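Local atomic coordinates of Rik1-associated factor 1 (Schizosaccharomyces pombe, PDB entry 4O9D), a protein that helps establish heterochromatin as a component of the Clr4 methyltransferase complex, which specifically methylates histone H3. Residues Glu15-Leu20 with Gln373-Met378; Leu95-Ser98 with Phe103-Thr106; Leu177-Ser182 with Thr231-Phe236. All coordinates share one frame; numbering follows the deposited sequence.

Overall arrangement
The chain is the C-terminal WD-repeat part of the protein, an eight-bladed beta-propeller, and the three contacts sample it from inner strands to periphery. Contact 2 is a buried pairing of neighbouring strands within one blade, built on regular backbone bonds and apolar side chains. Contacts 1 and 3 lie farther out, are only partly buried, and tie loop residues to parts of the chain remote in sequence. Contact 1 is mainly aromatic and apolar, whereas contact 3 depends on a single carboxylate. Contacts 1 and 3 stand on opposite sides of the chain's centre, their own centres 39 Å apart. Each of the three joins different strands and loops.

Contact 1: residues Glu15-Leu20 with Gln373-Met378; sequences ESVFFL and QNFTEM. With EDO (1,2-ethanediol), chain E.
Gln373 CD meets the edge of the Phe18 ring, while Phe375, two residues farther along strand 371-377, pushes its ring against Val17 and Leu20. Gln373 can be followed outward. Its CB passes 3.7 Å from O1 of the bound 1,2-ethanediol, probably a guest from the crystallisation liquor. The same O1 accepts a hydrogen bond from Asn374 N (2.8 Å). CG lies between the backbone N and the carbonyl carbon (chi1 70°), and the extended chain beyond it carries the amide across to residues 15-20. There Gln373 CD sits in the plane of the Phe18 ring, 3.9 Å from Phe18 CE1. Gln373 OE1 approaches Phe18 CE1 to 3.7 Å. The amide is turned 64° out of the ring plane, so the two flat groups do not stack. Phe375 does the heavier packing. Phe375 CD1 lies beside Val17 CG2 at 3.9 Å. Phe375 CE1 comes within 3.2 Å of Val17 O, and Phe375 CZ rests against Leu20 CB. With CG anti to the backbone N (chi1 178°), the ring reaches from its strand into this turn, where it also touches Leu394 and meets Tyr406 edge to face. The bend at 16-19 is helical in phi and psi, and Ser16 and Val17 are fastened by polar bonds to Gln345. The contact thus packs the lead-in to strand 21-26 against the outermost strand of the blade before the closing one, beside the N-terminal/C-terminal ring closure known from WD-repeat beta-propellers.

Contact 2: residues Leu95-Ser98 with Phe103-Thr106; sequences LCFS and FLYT
Tyr105 and Leu104 on one strand and Ser98 at the end of the other carry most of this beta hairpin, which pairs two inner strands of a WD-repeat propeller blade. The strands run antiparallel, their axes 4.7 Å apart. Cys96 and Tyr105 form the hydrogen-bonded pair: Cys96 N gives to Tyr105 O at 3.0 Å, and Tyr105 N returns a bond to Cys96 O. Toward the turn, Ser98 N is held by Phe103 O at 2.8 Å in a nearly straight bond (175°). Tyr105 and Cys96 share one face of the sheet. CG of Tyr105 is anti to its carbonyl carbon (chi1 -53°), and the ring runs along the neighbouring strand: CD2 lies 4.2 Å from Cys96 SG, and CE2 passes 3.7 Å from Ser98 CB. The phenol end is fixed from the following blade, its OH hydrogen-bonding to Asp142 and Thr158, while Ser98 OG pairs with Gly100 N and more weakly with Asp142. Asp142 thus reaches Tyr105 and, weakly, Ser98 just past the end of the other strand. Leu95, Phe97, Leu104 and Thr106 point to the other face and pack against strands 33-38 and 62-66 of the preceding blade. Here Thr106 CG2 touches Leu95 CB at 3.7 Å, while Thr106 OG1 bonds to His78 and Trp116, an arrangement matching the His-Ser/Thr-Trp part of the Asp-His-Ser/Thr-Trp tetrad of WD40 repeats. Leu104 ends in a precise CH-pi contact: its CD1 stands over the centre of the Phe97 ring, 3.8 Å from the centroid and 1° off the normal, with Cys96 O on its flank.

Contact 3: residues Leu177-Ser182 with Thr231-Phe236; sequences LEKGYS and TADEAF
Asp233 brings its carboxylate to the hydroxyl end of the Tyr181 ring, with OD2 at the ring edge and in its plane. Tyr181 OH donates a hydrogen bond to Asp233 OD2; the modelled separation of 2.4 Å is very short and its exact value doubtful. Ring and carboxylate planes stand 57° apart, and the two side chains cross at about a right angle. The same OD2 of Asp233 takes a salt bridge from Lys179 NZ at 3.0 Å. The ammonium arrives from above the carboxylate plane, 43° out of it, after an extended chain has run from the opposite direction. On the way Lys179 CD passes 3.7 Å from Asp233 OD2, and Lys179 CB lies over one face of the Tyr181 ring, offset toward the rim. Gly180, between the two, ends the short helix 174-178 in a Schellman motif: its phi is positive (69°), and its N bonds back to Leu177 O at 3.0 Å. This turn probably helps place Lys179 and Tyr181 so that both face one acid. In the propeller the two segments flank one blade in sequence: 177-182 leads into its first strand, 182-189, and 231-236 follows its last, 224-228, and enters strand 235-241 of the next. Tyr181 also packs on Tyr203 and Cys214 of the blade they flank, while Asp233 OD1 takes a second salt bridge from Lys228. Replacing Asp233 by an alanine is likely to leave the Tyr181 hydroxyl without its acceptor and the ammonium groups of Lys179 and Lys228 without the negative charge they share.

Contact 1: residues Glu15-Leu20 with Gln373-Met378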
# COMPACT_ATOMS: atom_id res chain seq x y z
N GLU A 15 -18.28 -6.58 14.28
CA GLU A 15 -17.35 -6.67 13.16
C GLU A 15 -18.05 -6.36 11.85
O GLU A 15 -18.84 -7.17 11.34
CB GLU A 15 -16.72 -8.06 13.11
CG GLU A 15 -16.12 -8.50 14.43
CD GLU A 15 -14.72 -7.96 14.65
OE1 GLU A 15 -14.13 -7.38 13.70
OE2 GLU A 15 -14.20 -8.14 15.77
N SER A 16 -17.74 -5.19 11.30
CA SER A 16 -18.44 -4.65 10.15
C SER A 16 -18.39 -5.58 8.94
O SER A 16 -19.27 -5.53 8.09
CB SER A 16 -17.87 -3.27 9.77
OG SER A 16 -16.82 -3.36 8.81
N VAL A 17 -17.37 -6.44 8.87
CA VAL A 17 -17.17 -7.22 7.66
C VAL A 17 -18.35 -8.16 7.36
O VAL A 17 -18.64 -8.44 6.20
CB VAL A 17 -15.84 -7.99 7.70
CG1 VAL A 17 -15.93 -9.17 8.65
CG2 VAL A 17 -15.45 -8.43 6.29
N PHE A 18 -19.05 -8.61 8.39
CA PHE A 18 -20.24 -9.43 8.15
C PHE A 18 -21.37 -8.59 7.53
O PHE A 18 -22.25 -9.12 6.83
CB PHE A 18 -20.73 -10.08 9.45
CG PHE A 18 -19.70 -10.95 10.11
CD1 PHE A 18 -19.05 -11.94 9.40
CD2 PHE A 18 -19.39 -10.77 11.45
CE1 PHE A 18 -18.10 -12.75 10.01
CE2 PHE A 18 -18.44 -11.58 12.08
CZ PHE A 18 -17.80 -12.57 11.36
N PHE A 19 -21.35 -7.29 7.79
CA PHE A 19 -22.45 -6.41 7.38
C PHE A 19 -22.22 -5.73 6.05
O PHE A 19 -23.12 -5.09 5.52
CB PHE A 19 -22.71 -5.37 8.47
CG PHE A 19 -23.09 -5.97 9.78
CD1 PHE A 19 -24.21 -6.79 9.87
CD2 PHE A 19 -22.33 -5.75 10.92
CE1 PHE A 19 -24.58 -7.37 11.07
CE2 PHE A 19 -22.69 -6.33 12.13
CZ PHE A 19 -23.82 -7.14 12.20
N LEU A 20 -21.01 -5.86 5.51
CA LEU A 20 -20.68 -5.31 4.21
C LEU A 20 -21.40 -6.12 3.12
O LEU A 20 -21.29 -7.35 3.06
CB LEU A 20 -19.16 -5.32 3.99
CG LEU A 20 -18.37 -4.30 4.86
CD1 LEU A 20 -16.85 -4.51 4.81
CD2 LEU A 20 -18.70 -2.88 4.44
N GLN A 373 -15.01 -17.66 7.62
CA GLN A 373 -15.84 -17.79 6.42
C GLN A 373 -15.12 -17.21 5.22
O GLN A 373 -14.18 -16.43 5.36
CB GLN A 373 -17.14 -17.04 6.64
CG GLN A 373 -16.95 -15.52 6.66
CD GLN A 373 -18.26 -14.76 6.65
OE1 GLN A 373 -19.20 -15.11 7.36
NE2 GLN A 373 -18.33 -13.72 5.83
N ASN A 374 -15.53 -17.64 4.03
CA ASN A 374 -15.15 -16.99 2.79
C ASN A 374 -16.05 -15.77 2.65
O ASN A 374 -17.27 -15.89 2.73
CB ASN A 374 -15.32 -17.93 1.60
CG ASN A 374 -14.28 -19.05 1.59
OD1 ASN A 374 -13.29 -19.00 2.30
ND2 ASN A 374 -14.49 -20.06 0.75
N PHE A 375 -15.46 -14.59 2.50
CA PHE A 375 -16.23 -13.36 2.36
C PHE A 375 -16.79 -13.23 0.96
O PHE A 375 -17.96 -12.90 0.77
CB PHE A 375 -15.38 -12.11 2.66
CG PHE A 375 -16.13 -10.82 2.47
CD1 PHE A 375 -17.12 -10.45 3.37
CD2 PHE A 375 -15.87 -9.99 1.39
CE1 PHE A 375 -17.82 -9.26 3.19
CE2 PHE A 375 -16.58 -8.79 1.20
CZ PHE A 375 -17.55 -8.43 2.08
N THR A 376 -15.93 -13.47 -0.02
CA THR A 376 -16.36 -13.36 -1.40
C THR A 376 -15.39 -14.11 -2.28
O THR A 376 -14.36 -14.57 -1.80
CB THR A 376 -16.48 -11.88 -1.85
OG1 THR A 376 -17.13 -11.82 -3.12
CG2 THR A 376 -15.09 -11.19 -1.93
N GLU A 377 -15.78 -14.31 -3.54
CA GLU A 377 -14.97 -14.97 -4.55
C GLU A 377 -14.95 -14.13 -5.82
O GLU A 377 -16.01 -13.79 -6.40
CB GLU A 377 -15.51 -16.36 -4.87
CG GLU A 377 -14.79 -16.93 -6.10
CD GLU A 377 -15.06 -18.39 -6.35
OE1 GLU A 377 -15.90 -18.98 -5.64
OE2 GLU A 377 -14.43 -18.94 -7.27
N MET A 378 -13.76 -13.76 -6.26
CA MET A 378 -13.62 -12.96 -7.48
C MET A 378 -13.22 -13.87 -8.64
O MET A 378 -12.84 -15.01 -8.43
CB MET A 378 -12.64 -11.78 -7.25
CG MET A 378 -13.24 -10.66 -6.34
SD MET A 378 -12.42 -9.09 -6.47
CE MET A 378 -13.02 -8.51 -8.04
C1 EDO E . -16.85 -20.63 3.30
O1 EDO E . -17.52 -19.61 4.03
C2 EDO E . -16.92 -21.96 4.05
O2 EDO E . -15.83 -22.78 3.60

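Contact 2: residues Leu95-Ser98 with Phe103-Thr106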
# COMPACT_ATOMS: atom_id res chain seq x y z
N LEU A 95 -0.93 6.16 -4.23
CA LEU A 95 -1.70 7.39 -4.18
C LEU A 95 -2.29 7.54 -2.81
O LEU A 95 -2.44 6.57 -2.07
CB LEU A 95 -2.79 7.41 -5.26
CG LEU A 95 -3.45 6.09 -5.68
CD1 LEU A 95 -4.30 5.54 -4.57
CD2 LEU A 95 -4.27 6.33 -6.95
N CYS A 96 -2.56 8.79 -2.44
CA CYS A 96 -3.17 9.05 -1.14
C CYS A 96 -3.82 10.41 -1.20
O CYS A 96 -3.32 11.32 -1.87
CB CYS A 96 -2.12 8.99 -0.03
SG CYS A 96 -0.65 9.96 -0.35
N PHE A 97 -4.93 10.54 -0.51
CA PHE A 97 -5.65 11.81 -0.45
C PHE A 97 -5.04 12.73 0.59
O PHE A 97 -4.55 12.27 1.63
CB PHE A 97 -7.11 11.56 -0.10
CG PHE A 97 -7.95 11.08 -1.26
CD1 PHE A 97 -8.51 11.99 -2.14
CD2 PHE A 97 -8.17 9.73 -1.47
CE1 PHE A 97 -9.29 11.57 -3.20
CE2 PHE A 97 -8.95 9.30 -2.54
CZ PHE A 97 -9.51 10.22 -3.40
N SER A 98 -5.08 14.03 0.31
CA SER A 98 -4.55 15.03 1.22
C SER A 98 -5.33 15.08 2.52
O SER A 98 -6.54 14.82 2.55
CB SER A 98 -4.61 16.41 0.55
OG SER A 98 -4.43 17.41 1.51
N PHE A 103 -7.15 17.48 -2.22
CA PHE A 103 -6.26 17.03 -3.29
C PHE A 103 -5.95 15.54 -3.22
O PHE A 103 -6.06 14.93 -2.16
CB PHE A 103 -4.94 17.83 -3.22
CG PHE A 103 -5.14 19.33 -3.38
CD1 PHE A 103 -5.41 19.88 -4.62
CD2 PHE A 103 -5.08 20.17 -2.27
CE1 PHE A 103 -5.62 21.26 -4.77
CE2 PHE A 103 -5.29 21.55 -2.41
CZ PHE A 103 -5.55 22.09 -3.65
N LEU A 104 -5.59 14.99 -4.37
CA LEU A 104 -5.11 13.62 -4.48
C LEU A 104 -3.65 13.62 -4.95
O LEU A 104 -3.33 14.26 -5.95
CB LEU A 104 -5.97 12.83 -5.47
CG LEU A 104 -5.54 11.39 -5.77
CD1 LEU A 104 -5.70 10.48 -4.54
CD2 LEU A 104 -6.29 10.80 -6.99
N TYR A 105 -2.78 12.89 -4.25
CA TYR A 105 -1.38 12.75 -4.65
C TYR A 105 -1.13 11.38 -5.30
O TYR A 105 -1.52 10.33 -4.74
CB TYR A 105 -0.48 12.90 -3.41
CG TYR A 105 -0.71 14.15 -2.59
CD1 TYR A 105 -0.57 15.41 -3.16
CD2 TYR A 105 -1.03 14.07 -1.24
CE1 TYR A 105 -0.76 16.56 -2.41
CE2 TYR A 105 -1.23 15.22 -0.47
CZ TYR A 105 -1.08 16.47 -1.06
OH TYR A 105 -1.26 17.64 -0.32
N THR A 106 -0.51 11.35 -6.48
CA THR A 106 -0.22 10.07 -7.15
C THR A 106 1.24 9.93 -7.57
O THR A 106 1.95 10.93 -7.83
CB THR A 106 -1.07 9.82 -8.42
OG1 THR A 106 -0.83 10.86 -9.38
CG2 THR A 106 -2.56 9.73 -8.11

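Contact 3: residues Leu177-Ser182 with Thr231-Phe236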
# COMPACT_ATOMS: atom_id res chain seq x y z
N LEU A 177 23.06 4.40 -1.58
CA LEU A 177 23.22 4.82 -2.97
C LEU A 177 24.46 4.20 -3.61
O LEU A 177 24.42 3.81 -4.76
CB LEU A 177 23.25 6.34 -3.07
CG LEU A 177 21.91 7.03 -2.84
CD1 LEU A 177 22.13 8.51 -2.58
CD2 LEU A 177 21.01 6.85 -4.02
N GLU A 178 25.56 4.11 -2.86
CA GLU A 178 26.78 3.46 -3.37
C GLU A 178 26.48 2.04 -3.83
O GLU A 178 27.04 1.56 -4.81
CB GLU A 178 27.86 3.37 -2.29
CG GLU A 178 28.53 4.69 -1.91
CD GLU A 178 29.48 4.50 -0.74
OE1 GLU A 178 29.91 3.34 -0.53
OE2 GLU A 178 29.80 5.49 -0.02
N LYS A 179 25.62 1.36 -3.07
CA LYS A 179 25.29 -0.03 -3.35
C LYS A 179 24.21 -0.18 -4.42
O LYS A 179 23.82 -1.30 -4.74
CB LYS A 179 24.86 -0.72 -2.05
CG LYS A 179 26.02 -0.89 -1.05
CD LYS A 179 25.53 -1.41 0.28
CE LYS A 179 26.67 -1.86 1.16
NZ LYS A 179 26.15 -2.27 2.49
N GLY A 180 23.74 0.93 -4.97
CA GLY A 180 22.73 0.90 -6.03
C GLY A 180 21.34 0.43 -5.59
O GLY A 180 20.58 -0.04 -6.43
N TYR A 181 21.01 0.59 -4.31
CA TYR A 181 19.69 0.22 -3.79
C TYR A 181 18.56 1.12 -4.28
O TYR A 181 18.77 2.29 -4.62
CB TYR A 181 19.69 0.22 -2.25
CG TYR A 181 20.52 -0.88 -1.61
CD1 TYR A 181 21.03 -1.94 -2.35
CD2 TYR A 181 20.80 -0.84 -0.25
CE1 TYR A 181 21.78 -2.95 -1.74
CE2 TYR A 181 21.56 -1.82 0.35
CZ TYR A 181 22.04 -2.88 -0.40
OH TYR A 181 22.80 -3.85 0.21
N SER A 182 17.36 0.58 -4.30
CA SER A 182 16.17 1.37 -4.64
C SER A 182 15.42 1.65 -3.35
O SER A 182 15.38 0.80 -2.47
CB SER A 182 15.29 0.62 -5.62
OG SER A 182 15.91 0.56 -6.90
N THR A 231 19.79 -4.59 10.99
CA THR A 231 19.52 -5.87 10.32
C THR A 231 20.62 -6.09 9.31
O THR A 231 21.34 -5.17 8.97
CB THR A 231 18.20 -5.86 9.51
OG1 THR A 231 18.38 -5.11 8.28
CG2 THR A 231 17.06 -5.25 10.31
N ALA A 232 20.73 -7.31 8.80
CA ALA A 232 21.57 -7.56 7.64
C ALA A 232 21.07 -6.76 6.44
O ALA A 232 19.92 -6.25 6.47
CB ALA A 232 21.56 -9.06 7.31
N ASP A 233 21.87 -6.69 5.36
CA ASP A 233 21.39 -6.12 4.10
C ASP A 233 20.49 -7.15 3.41
O ASP A 233 20.96 -8.23 3.03
CB ASP A 233 22.54 -5.69 3.18
CG ASP A 233 23.01 -4.25 3.46
OD1 ASP A 233 22.89 -3.80 4.63
OD2 ASP A 233 23.48 -3.58 2.51
N GLU A 234 19.21 -6.80 3.31
CA GLU A 234 18.14 -7.71 2.88
C GLU A 234 17.12 -6.81 2.15
O GLU A 234 17.04 -5.61 2.43
CB GLU A 234 17.46 -8.39 4.09
CG GLU A 234 18.43 -9.20 4.98
CD GLU A 234 17.84 -9.61 6.34
OE1 GLU A 234 16.75 -9.13 6.73
OE2 GLU A 234 18.51 -10.40 7.02
N ALA A 235 16.36 -7.39 1.24
CA ALA A 235 15.39 -6.64 0.43
C ALA A 235 14.09 -6.51 1.20
O ALA A 235 13.34 -7.48 1.36
CB ALA A 235 15.15 -7.34 -0.89
N PHE A 236 13.80 -5.30 1.66
CA PHE A 236 12.58 -5.05 2.40
C PHE A 236 11.40 -4.91 1.46
O PHE A 236 11.48 -4.27 0.42
CB PHE A 236 12.75 -3.85 3.33
CG PHE A 236 13.55 -4.19 4.54
CD1 PHE A 236 14.93 -4.32 4.46
CD2 PHE A 236 12.93 -4.46 5.74
CE1 PHE A 236 15.66 -4.70 5.57
CE2 PHE A 236 13.66 -4.84 6.85
CZ PHE A 236 15.01 -4.96 6.77